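Local coordinates for protein Nrps/pks (Streptomyces albus, PDB 4OPE) that probably extends a polyketide chain by decarboxylative condensation, as a ketosynthase domain of the AT-less type I synthase that makes oxazolomycin, at residues V73-M83 against R96-H104. Residues are numbered along the deposited sequence; the frame is centred on the assembly and turned at random.
Sequences VASFDPMFFRM and RIFLQTVWH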
loop_
_atom_site.group_PDB
_atom_site.type_symbol
_atom_site.label_atom_id
_atom_site.label_comp_id
_atom_site.label_asym_id
_atom_site.label_seq_id
_atom_site.Cartn_x
_atom_site.Cartn_y
_atom_site.Cartn_z
ATOM N N VAL A 73 -16.431 -2.167 18.304
ATOM C CA VAL A 73 -15.068 -2.070 17.781
ATOM C C VAL A 73 -13.982 -2.068 18.844
ATOM O O VAL A 73 -12.821 -2.225 18.526
ATOM C CB VAL A 73 -14.850 -0.813 16.911
ATOM C CG1 VAL A 73 -15.535 -0.944 15.579
ATOM C CG2 VAL A 73 -15.346 0.424 17.625
ATOM N N ALA A 74 -14.337 -1.883 20.103
ATOM C CA ALA A 74 -13.338 -1.913 21.191
ATOM C C ALA A 74 -12.890 -3.316 21.550
ATOM O O ALA A 74 -11.798 -3.499 22.033
ATOM C CB ALA A 74 -13.889 -1.246 22.421
ATOM N N SER A 75 -13.726 -4.299 21.286
ATOM C CA SER A 75 -13.470 -5.662 21.727
ATOM C C SER A 75 -12.398 -6.400 20.975
ATOM O O SER A 75 -12.328 -6.375 19.766
ATOM C CB SER A 75 -14.750 -6.482 21.689
ATOM O OG SER A 75 -15.577 -5.991 22.721
ATOM N N PHE A 76 -11.573 -7.061 21.760
ATOM C CA PHE A 76 -10.456 -7.809 21.280
ATOM C C PHE A 76 -10.164 -8.943 22.275
ATOM O O PHE A 76 -10.580 -8.866 23.453
ATOM C CB PHE A 76 -9.243 -6.887 21.156
ATOM C CG PHE A 76 -8.106 -7.486 20.393
ATOM C CD1 PHE A 76 -8.326 -8.197 19.227
ATOM C CD2 PHE A 76 -6.838 -7.374 20.864
ATOM C CE1 PHE A 76 -7.278 -8.767 18.530
ATOM C CE2 PHE A 76 -5.763 -7.914 20.170
ATOM C CZ PHE A 76 -5.980 -8.598 18.979
ATOM N N ASP A 77 -9.481 -9.979 21.771
ATOM C CA ASP A 77 -9.006 -11.130 22.530
ATOM C C ASP A 77 -7.463 -11.106 22.472
ATOM O O ASP A 77 -6.826 -11.858 21.703
ATOM C CB ASP A 77 -9.593 -12.401 21.910
ATOM C CG ASP A 77 -9.352 -13.649 22.731
ATOM O OD1 ASP A 77 -8.551 -13.567 23.677
ATOM O OD2 ASP A 77 -9.981 -14.718 22.420
ATOM N N PRO A 78 -6.856 -10.232 23.287
ATOM C CA PRO A 78 -5.392 -10.032 23.221
ATOM C C PRO A 78 -4.602 -11.291 23.616
ATOM O O PRO A 78 -3.499 -11.552 23.066
ATOM C CB PRO A 78 -5.121 -8.909 24.226
ATOM C CG PRO A 78 -6.375 -8.774 25.033
ATOM C CD PRO A 78 -7.521 -9.346 24.255
HETATM N N MSE A 79 -5.162 -12.050 24.560
HETATM C CA MSE A 79 -4.489 -13.235 25.075
HETATM C C MSE A 79 -4.399 -14.233 23.957
HETATM O O MSE A 79 -3.436 -15.001 23.890
HETATM C CB MSE A 79 -5.168 -13.850 26.296
HETATM C CG MSE A 79 -5.210 -12.964 27.551
HETATM SE SE MSE A 79 -3.456 -12.256 28.181
HETATM C CE MSE A 79 -4.042 -10.402 28.559
ATOM N N PHE A 80 -5.393 -14.235 23.070
ATOM C CA PHE A 80 -5.447 -15.204 21.984
ATOM C C PHE A 80 -4.308 -14.867 21.088
ATOM O O PHE A 80 -3.536 -15.739 20.679
ATOM C CB PHE A 80 -6.806 -15.170 21.222
ATOM C CG PHE A 80 -6.921 -16.180 20.117
ATOM C CD1 PHE A 80 -6.263 -15.999 18.911
ATOM C CD2 PHE A 80 -7.698 -17.303 20.275
ATOM C CE1 PHE A 80 -6.370 -16.921 17.883
ATOM C CE2 PHE A 80 -7.822 -18.234 19.253
ATOM C CZ PHE A 80 -7.151 -18.046 18.050
ATOM N N PHE A 81 -4.178 -13.595 20.824
ATOM C CA PHE A 81 -3.124 -13.125 19.929
ATOM C C PHE A 81 -1.780 -12.791 20.562
ATOM O O PHE A 81 -1.008 -12.122 19.939
ATOM C CB PHE A 81 -3.648 -11.952 19.104
ATOM C CG PHE A 81 -4.760 -12.352 18.192
ATOM C CD1 PHE A 81 -4.490 -13.101 17.049
ATOM C CD2 PHE A 81 -6.051 -12.052 18.503
ATOM C CE1 PHE A 81 -5.514 -13.501 16.210
ATOM C CE2 PHE A 81 -7.062 -12.437 17.673
ATOM C CZ PHE A 81 -6.808 -13.165 16.526
ATOM N N ARG A 82 -1.522 -13.269 21.781
ATOM C CA ARG A 82 -0.223 -13.126 22.436
ATOM C C ARG A 82 0.234 -11.678 22.543
ATOM O O ARG A 82 1.348 -11.311 22.169
ATOM C CB ARG A 82 0.844 -13.985 21.735
ATOM C CG ARG A 82 0.545 -15.477 21.774
ATOM C CD ARG A 82 1.797 -16.316 21.521
ATOM N NE ARG A 82 1.463 -17.724 21.311
ATOM C CZ ARG A 82 1.506 -18.639 22.260
ATOM N NH1 ARG A 82 1.154 -19.891 22.000
ATOM N NH2 ARG A 82 1.906 -18.286 23.471
HETATM N N MSE A 83 -0.629 -10.844 23.068
HETATM C CA MSE A 83 -0.260 -9.465 23.263
HETATM C C MSE A 83 -0.881 -9.065 24.568
HETATM O O MSE A 83 -1.855 -9.630 25.027
HETATM C CB MSE A 83 -0.598 -8.675 21.986
HETATM C CG MSE A 83 -1.818 -7.759 22.089
HETATM SE SE MSE A 83 -2.236 -6.682 20.451
HETATM C CE MSE A 83 -1.604 -7.910 19.065
ATOM N N ARG A 96 -6.599 -4.781 15.148
ATOM C CA ARG A 96 -7.111 -5.855 15.951
ATOM C C ARG A 96 -8.207 -6.638 15.260
ATOM O O ARG A 96 -8.252 -7.862 15.298
ATOM C CB ARG A 96 -7.666 -5.273 17.224
ATOM C CG ARG A 96 -6.673 -4.375 17.978
ATOM C CD ARG A 96 -7.279 -3.941 19.287
ATOM N NE ARG A 96 -7.265 -2.505 19.460
ATOM C CZ ARG A 96 -8.248 -1.814 20.003
ATOM N NH1 ARG A 96 -9.395 -2.384 20.368
ATOM N NH2 ARG A 96 -8.087 -0.529 20.159
ATOM N N ILE A 97 -9.114 -5.910 14.640
ATOM C CA ILE A 97 -10.251 -6.519 13.994
ATOM C C ILE A 97 -9.822 -7.319 12.788
ATOM O O ILE A 97 -10.342 -8.410 12.527
ATOM C CB ILE A 97 -11.260 -5.445 13.625
ATOM C CG1 ILE A 97 -11.912 -4.977 14.926
ATOM C CG2 ILE A 97 -12.282 -5.988 12.634
ATOM C CD1 ILE A 97 -12.948 -3.899 14.740
ATOM N N PHE A 98 -8.874 -6.789 12.044
ATOM C CA PHE A 98 -8.390 -7.516 10.909
ATOM C C PHE A 98 -7.734 -8.866 11.293
ATOM O O PHE A 98 -7.798 -9.835 10.544
ATOM C CB PHE A 98 -7.435 -6.652 10.112
ATOM C CG PHE A 98 -7.150 -7.175 8.764
ATOM C CD1 PHE A 98 -8.161 -7.324 7.839
ATOM C CD2 PHE A 98 -5.901 -7.530 8.413
ATOM C CE1 PHE A 98 -7.915 -7.830 6.569
ATOM C CE2 PHE A 98 -5.646 -8.038 7.136
ATOM C CZ PHE A 98 -6.660 -8.191 6.221
ATOM N N LEU A 99 -7.135 -8.932 12.466
ATOM C CA LEU A 99 -6.588 -10.184 12.924
ATOM C C LEU A 99 -7.685 -11.218 13.117
ATOM O O LEU A 99 -7.581 -12.369 12.655
ATOM C CB LEU A 99 -5.873 -9.999 14.233
ATOM C CG LEU A 99 -4.408 -9.675 14.176
ATOM C CD1 LEU A 99 -4.030 -9.245 15.572
ATOM C CD2 LEU A 99 -3.574 -10.870 13.744
ATOM N N GLN A 100 -8.763 -10.816 13.769
ATOM C CA GLN A 100 -9.880 -11.736 13.921
ATOM C C GLN A 100 -10.493 -12.103 12.562
ATOM O O GLN A 100 -10.829 -13.264 12.335
ATOM C CB GLN A 100 -10.899 -11.196 14.908
ATOM C CG GLN A 100 -10.265 -10.929 16.294
ATOM C CD GLN A 100 -11.255 -10.319 17.301
ATOM O OE1 GLN A 100 -12.177 -9.667 16.910
ATOM N NE2 GLN A 100 -11.022 -10.499 18.586
ATOM N N THR A 101 -10.588 -11.139 11.650
ATOM C CA THR A 101 -11.098 -11.401 10.321
ATOM C C THR A 101 -10.263 -12.440 9.618
ATOM O O THR A 101 -10.779 -13.398 9.059
ATOM C CB THR A 101 -11.105 -10.104 9.514
ATOM O OG1 THR A 101 -12.024 -9.194 10.134
ATOM C CG2 THR A 101 -11.475 -10.341 8.063
ATOM N N VAL A 102 -8.956 -12.325 9.685
ATOM C CA VAL A 102 -8.132 -13.328 9.004
ATOM C C VAL A 102 -8.320 -14.699 9.606
ATOM O O VAL A 102 -8.416 -15.699 8.883
ATOM C CB VAL A 102 -6.662 -12.938 8.943
ATOM C CG1 VAL A 102 -5.851 -14.041 8.293
ATOM C CG2 VAL A 102 -6.543 -11.663 8.123
ATOM N N TRP A 103 -8.409 -14.750 10.924
ATOM C CA TRP A 103 -8.702 -16.018 11.592
ATOM C C TRP A 103 -9.995 -16.605 11.022
ATOM O O TRP A 103 -10.036 -17.794 10.656
ATOM C CB TRP A 103 -8.853 -15.868 13.110
ATOM C CG TRP A 103 -8.971 -17.208 13.749
ATOM C CD1 TRP A 103 -10.113 -17.907 14.021
ATOM C CD2 TRP A 103 -7.879 -18.047 14.155
ATOM N NE1 TRP A 103 -9.805 -19.136 14.590
ATOM C CE2 TRP A 103 -8.443 -19.255 14.667
ATOM C CE3 TRP A 103 -6.489 -17.899 14.136
ATOM C CZ2 TRP A 103 -7.656 -20.305 15.133
ATOM C CZ3 TRP A 103 -5.699 -18.945 14.619
ATOM C CH2 TRP A 103 -6.285 -20.126 15.112
ATOM N N HIS A 104 -11.057 -15.794 10.946
ATOM C CA HIS A 104 -12.307 -16.320 10.466
ATOM C C HIS A 104 -12.254 -16.664 8.988
ATOM O O HIS A 104 -12.916 -17.604 8.558
ATOM C CB HIS A 104 -13.433 -15.382 10.761
ATOM C CG HIS A 104 -13.765 -15.293 12.212
ATOM N ND1 HIS A 104 -14.101 -14.110 12.827
ATOM C CD2 HIS A 104 -13.824 -16.246 13.168
ATOM C CE1 HIS A 104 -14.358 -14.332 14.102
ATOM N NE2 HIS A 104 -14.211 -15.626 14.330
HETATM O O HOH W 1 -10.944 -4.510 18.676
#
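F80 drives the edge of its ring into the face of W103, a T-shaped pair with centroids 4.9 Å apart and planes at 84°. F80 CZ comes nearest, 3.7 Å from W103 CH2, with CE1 beside it over the same six-membered ring. Both side chains set CG anti to the backbone N (chi1 -178° in F80, -173° in W103), which sends the two rings out to meet between loop and helix. F570 adds edge-to-face contacts to both.

Two CH-pi contacts follow toward the start of the helix. L99 CB sits over one face of F81, 4.2 Å from the ring centroid, while F80 CD1 covers the opposite face. R96 CB lies over F76 in the same manner, 3.8 Å from that centroid, and L99 CD1 reaches F76 CZ at 4.0 Å. With an alanine in place of F76, R96 CB and L99 CD1 would lose the ring they pack on, which is likely to leave a gap and free the arginine's aliphatic part to shift.

Helix 93-108 belongs to the thiolase-type ketosynthase fold and packs on strand 242-250 of the large mixed sheet through I97 and T101; residues 73-83 lie over another side of it, with strand 75-76 paired antiparallel to 573-574.

Polar groups gather near R96. Its NH1 is 3.1 Å from A74 O, and a water donates to V73 O and S75 O and accepts a weak bond from NH1; NH2 donates a hydrogen bond to I91 O. On the loop side, D77 OD1 takes the F80 N-H from above the carboxylate plane, an Asx motif, while OD2 accepts from A571 N.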